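Local structure of Poly(Beta-D-mannuronate) lyase (Pseudopedobacter saltans, 7O79) at residues Asp317-Asn323 with Asn354-Asn360; Val275-Ile281 with Val328-Asn334; Asn360-Lys365 with Leu396-Asn400; Val268-Val272 with Gly437-Lys441. The protein probably cleaves poly(beta-D-mannuronate), the mannuronate part of alginate, with a family 6 polysaccharide lyase fold built as a parallel beta-helix. All coordinates share one frame. Residue numbers count along the deposited sequence, not the author numbering.

Contact 1 of 4, residues Asp317-Asn323 with Asn354-Asn360; sequences DGLYVNN and NNTITHN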
loop_
_atom_site.group_PDB
_atom_site.type_symbol
_atom_site.label_atom_id
_atom_site.label_comp_id
_atom_site.label_asym_id
_atom_site.label_seq_id
_atom_site.Cartn_x
_atom_site.Cartn_y
_atom_site.Cartn_z
ATOM N N ASP A 317 -21.762 -2.083 -3.171
ATOM C CA ASP A 317 -21.632 -2.308 -4.600
ATOM C C ASP A 317 -20.320 -3.014 -4.936
ATOM O O ASP A 317 -19.832 -2.915 -6.062
ATOM C CB ASP A 317 -21.678 -0.977 -5.360
ATOM C CG ASP A 317 -23.002 -0.253 -5.190
ATOM O OD1 ASP A 317 -24.041 -0.895 -4.932
ATOM O OD2 ASP A 317 -23.009 0.979 -5.408
ATOM N N GLY A 318 -19.695 -3.682 -3.956
ATOM C CA GLY A 318 -18.398 -4.289 -4.169
ATOM C C GLY A 318 -18.491 -5.768 -4.532
ATOM O O GLY A 318 -19.532 -6.403 -4.379
ATOM N N LEU A 319 -17.371 -6.306 -5.022
ATOM C CA LEU A 319 -17.259 -7.721 -5.374
ATOM C C LEU A 319 -16.235 -8.361 -4.445
ATOM O O LEU A 319 -15.047 -8.028 -4.502
ATOM C CB LEU A 319 -16.841 -7.885 -6.836
ATOM C CG LEU A 319 -17.015 -9.274 -7.452
ATOM C CD1 LEU A 319 -18.496 -9.584 -7.720
ATOM C CD2 LEU A 319 -16.192 -9.385 -8.736
ATOM N N TYR A 320 -16.684 -9.289 -3.600
ATOM C CA TYR A 320 -15.837 -9.944 -2.601
ATOM C C TYR A 320 -15.965 -11.456 -2.807
ATOM O O TYR A 320 -16.688 -12.104 -2.058
ATOM C CB TYR A 320 -16.254 -9.507 -1.169
ATOM C CG TYR A 320 -16.128 -8.005 -0.977
ATOM C CD1 TYR A 320 -14.900 -7.427 -0.676
ATOM C CD2 TYR A 320 -17.225 -7.166 -1.145
ATOM C CE1 TYR A 320 -14.775 -6.037 -0.516
ATOM C CE2 TYR A 320 -17.106 -5.768 -0.990
ATOM C CZ TYR A 320 -15.874 -5.222 -0.688
ATOM O OH TYR A 320 -15.749 -3.854 -0.529
ATOM N N VAL A 321 -15.258 -12.000 -3.816
ATOM C CA VAL A 321 -15.560 -13.322 -4.368
ATOM C C VAL A 321 -14.291 -14.153 -4.492
ATOM O O VAL A 321 -13.195 -13.622 -4.710
ATOM C CB VAL A 321 -16.266 -13.206 -5.755
ATOM C CG1 VAL A 321 -16.624 -14.568 -6.307
ATOM C CG2 VAL A 321 -17.548 -12.424 -5.620
ATOM N N ASN A 322 -14.445 -15.476 -4.349
ATOM C CA ASN A 322 -13.367 -16.426 -4.636
ATOM C C ASN A 322 -12.104 -16.135 -3.844
ATOM O O ASN A 322 -10.993 -16.214 -4.377
ATOM C CB ASN A 322 -13.043 -16.461 -6.124
ATOM C CG ASN A 322 -14.144 -17.091 -6.927
ATOM O OD1 ASN A 322 -14.749 -16.451 -7.778
ATOM N ND2 ASN A 322 -14.409 -18.369 -6.660
ATOM N N ASN A 323 -12.270 -15.778 -2.575
ATOM C CA ASN A 323 -11.145 -15.630 -1.665
ATOM C C ASN A 323 -11.097 -16.814 -0.709
ATOM O O ASN A 323 -12.077 -17.538 -0.531
ATOM C CB ASN A 323 -11.244 -14.322 -0.869
ATOM C CG ASN A 323 -11.299 -13.081 -1.766
ATOM O OD1 ASN A 323 -10.275 -12.651 -2.309
ATOM N ND2 ASN A 323 -12.493 -12.493 -1.912
ATOM N N ASN A 354 -25.574 -4.101 -0.585
ATOM C CA ASN A 354 -25.480 -4.380 -2.020
ATOM C C ASN A 354 -24.093 -4.853 -2.447
ATOM O O ASN A 354 -23.648 -4.548 -3.555
ATOM C CB ASN A 354 -25.891 -3.164 -2.853
ATOM C CG ASN A 354 -26.317 -3.549 -4.259
ATOM O OD1 ASN A 354 -26.985 -4.547 -4.438
ATOM N ND2 ASN A 354 -25.925 -2.768 -5.248
ATOM N N ASN A 355 -23.388 -5.591 -1.587
ATOM C CA ASN A 355 -22.131 -6.218 -1.975
ATOM C C ASN A 355 -22.345 -7.694 -2.293
ATOM O O ASN A 355 -23.162 -8.368 -1.667
ATOM C CB ASN A 355 -21.086 -6.104 -0.870
ATOM C CG ASN A 355 -20.839 -4.658 -0.454
ATOM O OD1 ASN A 355 -20.225 -3.871 -1.190
ATOM N ND2 ASN A 355 -21.349 -4.300 0.710
ATOM N N THR A 356 -21.547 -8.204 -3.216
ATOM C CA THR A 356 -21.539 -9.626 -3.550
ATOM C C THR A 356 -20.408 -10.319 -2.785
ATOM O O THR A 356 -19.229 -10.093 -3.064
ATOM C CB THR A 356 -21.409 -9.792 -5.057
ATOM O OG1 THR A 356 -22.563 -9.195 -5.676
ATOM C CG2 THR A 356 -21.332 -11.283 -5.446
ATOM N N ILE A 357 -20.784 -11.146 -1.807
ATOM C CA ILE A 357 -19.866 -11.836 -0.907
ATOM C C ILE A 357 -20.115 -13.331 -1.062
ATOM O O ILE A 357 -20.880 -13.914 -0.287
ATOM C CB ILE A 357 -20.085 -11.388 0.551
ATOM C CG1 ILE A 357 -20.203 -9.850 0.612
ATOM C CG2 ILE A 357 -18.972 -11.955 1.470
ATOM C CD1 ILE A 357 -20.714 -9.297 1.951
ATOM N N THR A 358 -19.512 -13.952 -2.083
ATOM C CA THR A 358 -19.841 -15.333 -2.450
ATOM C C THR A 358 -18.584 -16.108 -2.821
ATOM O O THR A 358 -17.540 -15.530 -3.115
ATOM C CB THR A 358 -20.787 -15.425 -3.652
ATOM O OG1 THR A 358 -20.136 -14.881 -4.802
ATOM C CG2 THR A 358 -22.077 -14.680 -3.404
ATOM N N HIS A 359 -18.711 -17.440 -2.817
ATOM C CA HIS A 359 -17.656 -18.335 -3.285
ATOM C C HIS A 359 -16.351 -18.155 -2.516
ATOM O O HIS A 359 -15.259 -18.299 -3.064
ATOM C CB HIS A 359 -17.450 -18.183 -4.794
ATOM C CG HIS A 359 -18.677 -18.505 -5.587
ATOM N ND1 HIS A 359 -19.691 -17.595 -5.805
ATOM C CD2 HIS A 359 -19.066 -19.654 -6.191
ATOM C CE1 HIS A 359 -20.641 -18.165 -6.527
ATOM N NE2 HIS A 359 -20.288 -19.414 -6.772
ATOM N N ASN A 360 -16.464 -17.920 -1.216
ATOM C CA ASN A 360 -15.310 -17.790 -0.342
ATOM C C ASN A 360 -15.154 -19.052 0.496
ATOM O O ASN A 360 -16.142 -19.705 0.841
ATOM C CB ASN A 360 -15.476 -16.569 0.571
ATOM C CG ASN A 360 -15.531 -15.273 -0.226
ATOM O OD1 ASN A 360 -14.530 -14.853 -0.819
ATOM N ND2 ASN A 360 -16.714 -14.656 -0.282
#
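Most backbone groups facing across this parallel pair find a partner, and where the main-chain bonds become long or bent, asparagine side chains add to them. In the middle the bonding is regular: Thr356 N donates to Gly318 O (2.9 Å) and Tyr320 N to Thr356 O (2.7 Å), with the short axes of 319-321 and 356-358 4.8 Å apart and aligned to within 1°. Farther on the bonds weaken. Tyr320 O receives a weak one from Thr358 N (3.4 Å) and Thr358 O another from Asn322 N (3.3 Å), but Asn360 ND2 also reaches Tyr320 O, at 3.1 Å. Asn360 OD1 in turn accepts from Asn323 N (3.0 Å). Such stacking of asparagines at equivalent turns of successive coils marks the pectate lyase-like parallel beta-helix: Asn323 repeats the pattern toward Val267 O and Asn270, while Asn395 of the next coil donates to Ile357 O and accepts from Asn360 N. An amide suits the place because it both gives and takes. Asn322 and His359, just before these asparagines, have positive phi and turn the chain. At the opposite end Asn355 OD1 accepts from Gly318 N (2.8 Å) and its ND2 donates to Val315 O. A beta carbon on Gly318 would collide with the Tyr320 ring, so glycine fits here. Beyond it, Asn354 ND2 donates to Asp317 OD1 at 2.7 Å, a charged acceptor suited to this exposed corner.

Contact 2 of 4, residues Val275-Ile281 with Val328-Asn334; sequences VDGDGLI and VGGAGIN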
loop_
_atom_site.group_PDB
_atom_site.type_symbol
_atom_site.label_atom_id
_atom_site.label_comp_id
_atom_site.label_asym_id
_atom_site.label_seq_id
_atom_site.Cartn_x
_atom_site.Cartn_y
_atom_site.Cartn_z
ATOM N N VAL A 275 -3.595 -15.701 10.144
ATOM C CA VAL A 275 -3.507 -14.349 10.671
ATOM C C VAL A 275 -4.180 -14.341 12.030
ATOM O O VAL A 275 -5.034 -15.182 12.346
ATOM C CB VAL A 275 -4.111 -13.283 9.732
ATOM C CG1 VAL A 275 -3.278 -13.156 8.449
ATOM C CG2 VAL A 275 -5.535 -13.633 9.404
ATOM N N ASP A 276 -3.751 -13.393 12.852
ATOM C CA ASP A 276 -4.251 -13.253 14.207
ATOM C C ASP A 276 -5.636 -12.618 14.244
ATOM O O ASP A 276 -6.445 -12.977 15.106
ATOM C CB ASP A 276 -3.241 -12.422 15.009
ATOM C CG ASP A 276 -3.524 -12.422 16.490
ATOM O OD1 ASP A 276 -4.126 -13.407 16.978
ATOM O OD2 ASP A 276 -3.126 -11.437 17.157
ATOM N N GLY A 277 -5.933 -11.707 13.317
ATOM C CA GLY A 277 -7.187 -10.969 13.271
ATOM C C GLY A 277 -8.145 -11.512 12.228
ATOM O O GLY A 277 -8.202 -12.721 11.981
ATOM N N ASP A 278 -8.919 -10.609 11.613
ATOM C CA ASP A 278 -9.956 -10.994 10.660
ATOM C C ASP A 278 -9.381 -11.206 9.256
ATOM O O ASP A 278 -8.353 -10.639 8.884
ATOM C CB ASP A 278 -11.067 -9.935 10.586
ATOM C CG ASP A 278 -11.815 -9.740 11.909
ATOM O OD1 ASP A 278 -11.624 -10.529 12.853
ATOM O OD2 ASP A 278 -12.636 -8.797 11.983
ATOM N N GLY A 279 -10.074 -12.016 8.463
ATOM C CA GLY A 279 -9.650 -12.253 7.093
ATOM C C GLY A 279 -10.023 -11.101 6.171
ATOM O O GLY A 279 -9.190 -10.609 5.398
ATOM N N LEU A 280 -11.275 -10.655 6.274
ATOM C CA LEU A 280 -11.828 -9.572 5.472
ATOM C C LEU A 280 -12.726 -8.724 6.353
ATOM O O LEU A 280 -13.638 -9.248 7.000
ATOM C CB LEU A 280 -12.627 -10.119 4.286
ATOM C CG LEU A 280 -13.354 -9.132 3.363
ATOM C CD1 LEU A 280 -12.394 -8.085 2.748
ATOM C CD2 LEU A 280 -14.151 -9.886 2.290
ATOM N N ILE A 281 -12.473 -7.421 6.382
ATOM C CA ILE A 281 -13.280 -6.488 7.159
ATOM C C ILE A 281 -13.924 -5.501 6.204
ATOM O O ILE A 281 -13.223 -4.782 5.485
ATOM C CB ILE A 281 -12.456 -5.744 8.212
ATOM C CG1 ILE A 281 -11.901 -6.719 9.262
ATOM C CG2 ILE A 281 -13.298 -4.620 8.856
ATOM C CD1 ILE A 281 -10.739 -6.119 10.091
ATOM N N VAL A 328 -7.921 -18.238 10.666
ATOM C CA VAL A 328 -7.805 -16.850 11.122
ATOM C C VAL A 328 -8.196 -16.771 12.589
ATOM O O VAL A 328 -9.091 -17.487 13.054
ATOM C CB VAL A 328 -8.652 -15.887 10.255
ATOM C CG1 VAL A 328 -8.171 -15.933 8.822
ATOM C CG2 VAL A 328 -10.132 -16.196 10.315
ATOM N N GLY A 329 -7.516 -15.896 13.333
ATOM C CA GLY A 329 -7.806 -15.757 14.746
ATOM C C GLY A 329 -9.012 -14.915 15.079
ATOM O O GLY A 329 -9.481 -14.956 16.223
ATOM N N GLY A 330 -9.523 -14.148 14.118
ATOM C CA GLY A 330 -10.715 -13.346 14.323
ATOM C C GLY A 330 -11.874 -13.897 13.521
ATOM O O GLY A 330 -12.022 -15.120 13.415
ATOM N N ALA A 331 -12.704 -13.024 12.953
ATOM C CA ALA A 331 -13.786 -13.474 12.097
ATOM C C ALA A 331 -13.252 -13.729 10.690
ATOM O O ALA A 331 -12.255 -13.146 10.273
ATOM C CB ALA A 331 -14.915 -12.431 12.060
ATOM N N GLY A 332 -13.909 -14.621 9.960
ATOM C CA GLY A 332 -13.478 -14.844 8.590
ATOM C C GLY A 332 -13.790 -13.633 7.734
ATOM O O GLY A 332 -12.905 -13.002 7.141
ATOM N N ILE A 333 -15.071 -13.302 7.660
ATOM C CA ILE A 333 -15.534 -12.099 6.993
ATOM C C ILE A 333 -16.364 -11.325 8.002
ATOM O O ILE A 333 -17.337 -11.859 8.550
ATOM C CB ILE A 333 -16.337 -12.408 5.721
ATOM C CG1 ILE A 333 -15.484 -13.274 4.776
ATOM C CG2 ILE A 333 -16.797 -11.104 5.047
ATOM C CD1 ILE A 333 -16.128 -13.634 3.427
ATOM N N ASN A 334 -15.951 -10.095 8.279
ATOM C CA ASN A 334 -16.638 -9.220 9.219
ATOM C C ASN A 334 -17.400 -8.190 8.385
ATOM O O ASN A 334 -16.804 -7.263 7.833
ATOM C CB ASN A 334 -15.623 -8.597 10.170
ATOM C CG ASN A 334 -16.254 -7.677 11.212
ATOM O OD1 ASN A 334 -17.466 -7.601 11.350
ATOM N ND2 ASN A 334 -15.418 -6.996 11.961
#
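Val275 lies over Val328, its CG2 3.5 Å from Val328 CG1, and the two valines start equivalent turns in neighbouring coils of the parallel beta-helix. Each turn carries the chain from one parallel sheet to the other: residues 275-281 lead into strand 280-283, and residues 328-334 lead into strand 333-337. The turns stack like two copies of one bend, with hydrogen bonds from Gly329 N to Val275 O (2.8 Å), Gly330 N to Gly277 O (2.9 Å) and Gly279 N to Ala331 O (3.1 Å). Glycine suits this close stacking. A beta carbon on Gly329 would run into Asp276 O, one on Gly330 into Asp278 OD1, and one on Gly279 into Gly332 O. Beyond the bend, regular pairing begins, as Leu280 N donates to Gly332 O (3.0 Å) and Asn334 N to Leu280 O (2.8 Å, nearly straight). Leu280 and Ile333 point into the interior, CD2 to CG2 at 4.0 Å, where Phe325 touches both; aliphatic branches suit this buried space between the sheets. Ile281 and Asn334 project from the other face, and Gln372 on strand 371-373 touches Asn334. Asp278 uses its carboxylate to bind the next coil: OD2 receives a weak bond from Asn334 ND2 at 3.3 Å, while OD1 accepts the backbone amide of Ala331, Ala331 N standing 2.7 Å away.

Contact 3 of 4, residues Asn360-Lys365 with Leu396-Asn400; sequences NIISTK and LVYDN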
loop_
_atom_site.group_PDB
_atom_site.type_symbol
_atom_site.label_atom_id
_atom_site.label_comp_id
_atom_site.label_asym_id
_atom_site.label_seq_id
_atom_site.Cartn_x
_atom_site.Cartn_y
_atom_site.Cartn_z
ATOM N N ASN A 360 -16.464 -17.920 -1.216
ATOM C CA ASN A 360 -15.310 -17.790 -0.342
ATOM C C ASN A 360 -15.154 -19.052 0.496
ATOM O O ASN A 360 -16.142 -19.705 0.841
ATOM C CB ASN A 360 -15.476 -16.569 0.571
ATOM C CG ASN A 360 -15.531 -15.273 -0.226
ATOM O OD1 ASN A 360 -14.530 -14.853 -0.819
ATOM N ND2 ASN A 360 -16.714 -14.656 -0.282
ATOM N N ILE A 361 -13.905 -19.385 0.823
ATOM C CA ILE A 361 -13.573 -20.488 1.723
ATOM C C ILE A 361 -13.066 -19.885 3.023
ATOM O O ILE A 361 -12.251 -18.955 2.990
ATOM C CB ILE A 361 -12.515 -21.421 1.104
ATOM C CG1 ILE A 361 -13.144 -22.276 0.005
ATOM C CG2 ILE A 361 -11.837 -22.287 2.196
ATOM C CD1 ILE A 361 -12.152 -23.191 -0.671
ATOM N N ILE A 362 -13.561 -20.393 4.168
ATOM C CA ILE A 362 -13.276 -19.810 5.478
ATOM C C ILE A 362 -13.070 -20.901 6.527
ATOM O O ILE A 362 -13.809 -21.894 6.572
ATOM C CB ILE A 362 -14.401 -18.870 5.968
ATOM C CG1 ILE A 362 -14.794 -17.818 4.924
ATOM C CG2 ILE A 362 -14.006 -18.182 7.265
ATOM C CD1 ILE A 362 -16.278 -17.485 4.963
ATOM N N SER A 363 -12.094 -20.681 7.405
ATOM C CA SER A 363 -12.029 -21.373 8.686
ATOM C C SER A 363 -11.428 -20.421 9.710
ATOM O O SER A 363 -10.619 -19.558 9.365
ATOM C CB SER A 363 -11.235 -22.686 8.572
ATOM O OG SER A 363 -9.843 -22.478 8.733
ATOM N N THR A 364 -11.887 -20.548 10.967
ATOM C CA THR A 364 -11.479 -19.698 12.072
ATOM C C THR A 364 -10.971 -20.574 13.209
ATOM O O THR A 364 -11.421 -21.709 13.379
ATOM C CB THR A 364 -12.636 -18.789 12.596
ATOM O OG1 THR A 364 -13.599 -19.569 13.334
ATOM C CG2 THR A 364 -13.335 -18.033 11.463
ATOM N N LYS A 365 -10.034 -20.026 13.987
ATOM C CA LYS A 365 -9.453 -20.769 15.107
ATOM C C LYS A 365 -10.496 -21.116 16.166
ATOM O O LYS A 365 -10.436 -22.187 16.785
ATOM C CB LYS A 365 -8.320 -19.961 15.743
ATOM C CG LYS A 365 -7.068 -19.868 14.895
ATOM C CD LYS A 365 -5.977 -19.095 15.615
ATOM C CE LYS A 365 -4.631 -19.190 14.882
ATOM N NZ LYS A 365 -4.532 -18.208 13.756
ATOM N N LEU A 396 -18.023 -21.495 1.932
ATOM C CA LEU A 396 -17.782 -22.819 2.483
ATOM C C LEU A 396 -16.919 -22.704 3.732
ATOM O O LEU A 396 -15.773 -22.247 3.661
ATOM C CB LEU A 396 -17.136 -23.708 1.424
ATOM C CG LEU A 396 -16.679 -25.101 1.841
ATOM C CD1 LEU A 396 -17.815 -25.906 2.468
ATOM C CD2 LEU A 396 -16.146 -25.803 0.596
ATOM N N VAL A 397 -17.472 -23.112 4.870
ATOM C CA VAL A 397 -16.785 -23.045 6.157
ATOM C C VAL A 397 -16.322 -24.444 6.538
ATOM O O VAL A 397 -17.149 -25.346 6.746
ATOM C CB VAL A 397 -17.685 -22.451 7.252
ATOM C CG1 VAL A 397 -16.908 -22.330 8.549
ATOM C CG2 VAL A 397 -18.226 -21.079 6.818
ATOM N N TYR A 398 -15.006 -24.612 6.646
ATOM C CA TYR A 398 -14.383 -25.868 7.033
ATOM C C TYR A 398 -14.172 -25.964 8.532
ATOM O O TYR A 398 -14.000 -24.960 9.221
ATOM C CB TYR A 398 -13.029 -26.047 6.352
ATOM C CG TYR A 398 -13.109 -26.401 4.892
ATOM C CD1 TYR A 398 -13.373 -25.438 3.935
ATOM C CD2 TYR A 398 -12.942 -27.712 4.472
ATOM C CE1 TYR A 398 -13.438 -25.768 2.592
ATOM C CE2 TYR A 398 -13.013 -28.054 3.133
ATOM C CZ TYR A 398 -13.263 -27.084 2.198
ATOM O OH TYR A 398 -13.321 -27.422 0.864
ATOM N N ASP A 399 -14.172 -27.201 9.029
ATOM C CA ASP A 399 -13.648 -27.478 10.357
ATOM C C ASP A 399 -12.186 -27.045 10.364
ATOM O O ASP A 399 -11.406 -27.458 9.504
ATOM C CB ASP A 399 -13.790 -28.977 10.678
ATOM C CG ASP A 399 -13.258 -29.352 12.046
ATOM O OD1 ASP A 399 -12.550 -28.554 12.701
ATOM O OD2 ASP A 399 -13.559 -30.474 12.488
ATOM N N ASN A 400 -11.820 -26.167 11.301
ATOM C CA ASN A 400 -10.434 -25.722 11.348
ATOM C C ASN A 400 -9.460 -26.845 11.672
ATOM O O ASN A 400 -8.269 -26.714 11.376
ATOM C CB ASN A 400 -10.286 -24.582 12.342
ATOM C CG ASN A 400 -9.099 -23.715 12.036
ATOM O OD1 ASN A 400 -9.056 -23.062 11.005
ATOM N ND2 ASN A 400 -8.149 -23.653 12.966
HETATM O O HOH W 1 -13.828 -23.068 11.254
#
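Ile361 is a ridge on the side of its strand, and the next coil offers it a shallow hollow between Leu396 and Tyr398: its CG1 lies 4.5 Å from Leu396 CB and its CG2 packs against Tyr398 CE1 at 3.9 Å. On the other face, Ile362 meets Val397 more loosely, CD1 to CG2 at 4.5 Å, and both touch Ala370. Parallel pairing typical of the beta-helix holds these shapes in step through Leu396 N to Asn360 O (2.8 Å), Ile362 N to Leu396 O (2.9 Å) and Tyr398 N to Ile362 O (3.0 Å). After Tyr398 the chain swings outward, and a water fills the resulting gap, donating a hydrogen bond to Tyr398 O (2.8 Å) and accepting one from Thr364 N (3.2 Å). Asn400 then folds back over Ser363, whose small side chain fits beneath it. Ser363 OG donates to Asn400 OD1 at a very short 2.5 Å and also accepts from Asn327 N, while Asn400 ND2 reaches Asn327 OD1. Strand pairing thus gives way to side-chain and water bonding where this last strand of the sheet ends.

Contact 4 of 4, residues Val268-Val272 with Gly437-Lys441; sequences VNNYV and GVRIK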
loop_
_atom_site.group_PDB
_atom_site.type_symbol
_atom_site.label_atom_id
_atom_site.label_comp_id
_atom_site.label_asym_id
_atom_site.label_seq_id
_atom_site.Cartn_x
_atom_site.Cartn_y
_atom_site.Cartn_z
ATOM N N VAL A 268 -10.777 -10.184 -4.972
ATOM C CA VAL A 268 -10.957 -11.487 -5.618
ATOM C C VAL A 268 -9.649 -12.264 -5.603
ATOM O O VAL A 268 -8.569 -11.687 -5.764
ATOM C CB VAL A 268 -11.462 -11.335 -7.072
ATOM C CG1 VAL A 268 -11.876 -12.689 -7.635
ATOM C CG2 VAL A 268 -12.645 -10.353 -7.130
ATOM N N ASN A 269 -9.756 -13.590 -5.424
ATOM C CA ASN A 269 -8.633 -14.520 -5.562
ATOM C C ASN A 269 -7.500 -14.249 -4.581
ATOM O O ASN A 269 -6.333 -14.509 -4.890
ATOM C CB ASN A 269 -8.103 -14.533 -6.998
ATOM C CG ASN A 269 -9.100 -15.143 -7.967
ATOM O OD1 ASN A 269 -9.668 -16.200 -7.687
ATOM N ND2 ASN A 269 -9.331 -14.478 -9.095
ATOM N N ASN A 270 -7.827 -13.772 -3.381
ATOM C CA ASN A 270 -6.837 -13.601 -2.322
ATOM C C ASN A 270 -6.790 -14.826 -1.412
ATOM O O ASN A 270 -7.822 -15.406 -1.073
ATOM C CB ASN A 270 -7.135 -12.339 -1.499
ATOM C CG ASN A 270 -7.170 -11.082 -2.373
ATOM O OD1 ASN A 270 -6.130 -10.625 -2.843
ATOM N ND2 ASN A 270 -8.363 -10.560 -2.630
ATOM N N TYR A 271 -5.584 -15.202 -1.008
ATOM C CA TYR A 271 -5.360 -16.327 -0.101
ATOM C C TYR A 271 -4.786 -15.809 1.214
ATOM O O TYR A 271 -3.643 -15.339 1.253
ATOM C CB TYR A 271 -4.423 -17.336 -0.744
ATOM C CG TYR A 271 -4.270 -18.620 0.034
ATOM C CD1 TYR A 271 -5.135 -19.681 -0.191
ATOM C CD2 TYR A 271 -3.237 -18.795 0.939
ATOM C CE1 TYR A 271 -5.005 -20.864 0.483
ATOM C CE2 TYR A 271 -3.092 -19.988 1.626
ATOM C CZ TYR A 271 -3.990 -21.017 1.393
ATOM O OH TYR A 271 -3.882 -22.209 2.049
ATOM N N VAL A 272 -5.569 -15.902 2.287
ATOM C CA VAL A 272 -5.183 -15.409 3.608
ATOM C C VAL A 272 -5.224 -16.580 4.579
ATOM O O VAL A 272 -6.230 -17.298 4.645
ATOM C CB VAL A 272 -6.116 -14.277 4.087
ATOM C CG1 VAL A 272 -5.702 -13.774 5.464
ATOM C CG2 VAL A 272 -6.125 -13.136 3.066
ATOM N N GLY A 437 -13.582 -20.392 -2.937
ATOM C CA GLY A 437 -12.174 -20.124 -2.739
ATOM C C GLY A 437 -11.496 -19.635 -4.004
ATOM O O GLY A 437 -12.100 -19.476 -5.063
ATOM N N VAL A 438 -10.193 -19.398 -3.875
ATOM C CA VAL A 438 -9.370 -18.803 -4.926
ATOM C C VAL A 438 -9.466 -19.618 -6.214
ATOM O O VAL A 438 -9.006 -20.764 -6.264
ATOM C CB VAL A 438 -7.917 -18.692 -4.431
ATOM C CG1 VAL A 438 -6.951 -18.400 -5.588
ATOM C CG2 VAL A 438 -7.828 -17.665 -3.296
ATOM N N ARG A 439 -10.074 -19.047 -7.266
ATOM C CA ARG A 439 -10.212 -19.785 -8.526
ATOM C C ARG A 439 -9.055 -19.556 -9.495
ATOM O O ARG A 439 -8.744 -20.449 -10.290
ATOM C CB ARG A 439 -11.549 -19.463 -9.216
ATOM C CG ARG A 439 -11.721 -18.018 -9.645
ATOM C CD ARG A 439 -13.079 -17.739 -10.323
ATOM N NE ARG A 439 -13.235 -18.362 -11.640
ATOM C CZ ARG A 439 -12.791 -17.797 -12.765
ATOM N NH1 ARG A 439 -12.174 -16.617 -12.694
ATOM N NH2 ARG A 439 -12.959 -18.385 -13.953
ATOM N N ILE A 440 -8.393 -18.406 -9.448
ATOM C CA ILE A 440 -7.177 -18.174 -10.220
ATOM C C ILE A 440 -6.012 -18.340 -9.251
ATOM O O ILE A 440 -5.656 -17.414 -8.513
ATOM C CB ILE A 440 -7.177 -16.803 -10.905
ATOM C CG1 ILE A 440 -8.538 -16.540 -11.570
ATOM C CG2 ILE A 440 -6.040 -16.722 -11.932
ATOM C CD1 ILE A 440 -8.687 -15.139 -12.167
ATOM N N LYS A 441 -5.428 -19.535 -9.243
ATOM C CA LYS A 441 -4.335 -19.864 -8.338
ATOM C C LYS A 441 -3.002 -19.579 -9.025
ATOM O O LYS A 441 -2.739 -20.096 -10.118
ATOM C CB LYS A 441 -4.425 -21.329 -7.905
#
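A single oxygen, Asn269 OD1, accepts two consecutive backbone amides of the C-terminal loop: Arg439 N at 2.9 Å and Ile440 N at 3.1 Å, the second almost linear. Asparagine suits the position twice over, since it tolerates the positive phi of this turn residue and its short amide extends outward from the coil to the passing chain. The same side chain is also flanked by carbon, with Arg439 CG 3.4 Å from Asn269 OD1 and Ile440 CD1 3.2 Å from Asn269 ND2. Next to it, Val438 presses its CG2 onto the coil, 3.7 Å from Asn269 C, 3.2 Å from Asn270 O and 4.3 Å from Tyr271 CB. A compact branched residue seats well on this uneven bit of main chain. Asn270 points away, joining the row of stacked asparagines inside the parallel beta-helix through Asn323 and Asn245, so two adjacent asparagines serve different sides of the coil: Asn270 its interior, Asn269 the loop outside. The neighbouring coil holds that loop as well, Asn322 ND2 bonding Gly437 O and Thr324 OG1 bonding Val438 N. The loop has no regular secondary structure here, and the contact buries just 252 Å². Because the amides bound by Asn269 belong to the main chain, this polar grip relies on the path of the loop rather than on the charged end of Arg439.

Starting from the N-terminal side, 268-272 opens contact 4, which closes only at 437-441, so the other three contacts are nested inside its long loop. Residues 275-281 then open contact 2 and 317-323 open contact 1; contact 2 closes at 328-334 before contact 1 closes at 354-360, so these two cross, as expected when successive coils wind through both sheets. Contact 3 follows in series, beginning at Asn360, which it shares with contact 1, and closing at 396-400. Contacts 1 and 3 join neighbouring strands of one sheet, contact 2 the turns leading to the other, and contact 4 fastens the C-terminal loop outside, where His359 O also meets Gly437 N.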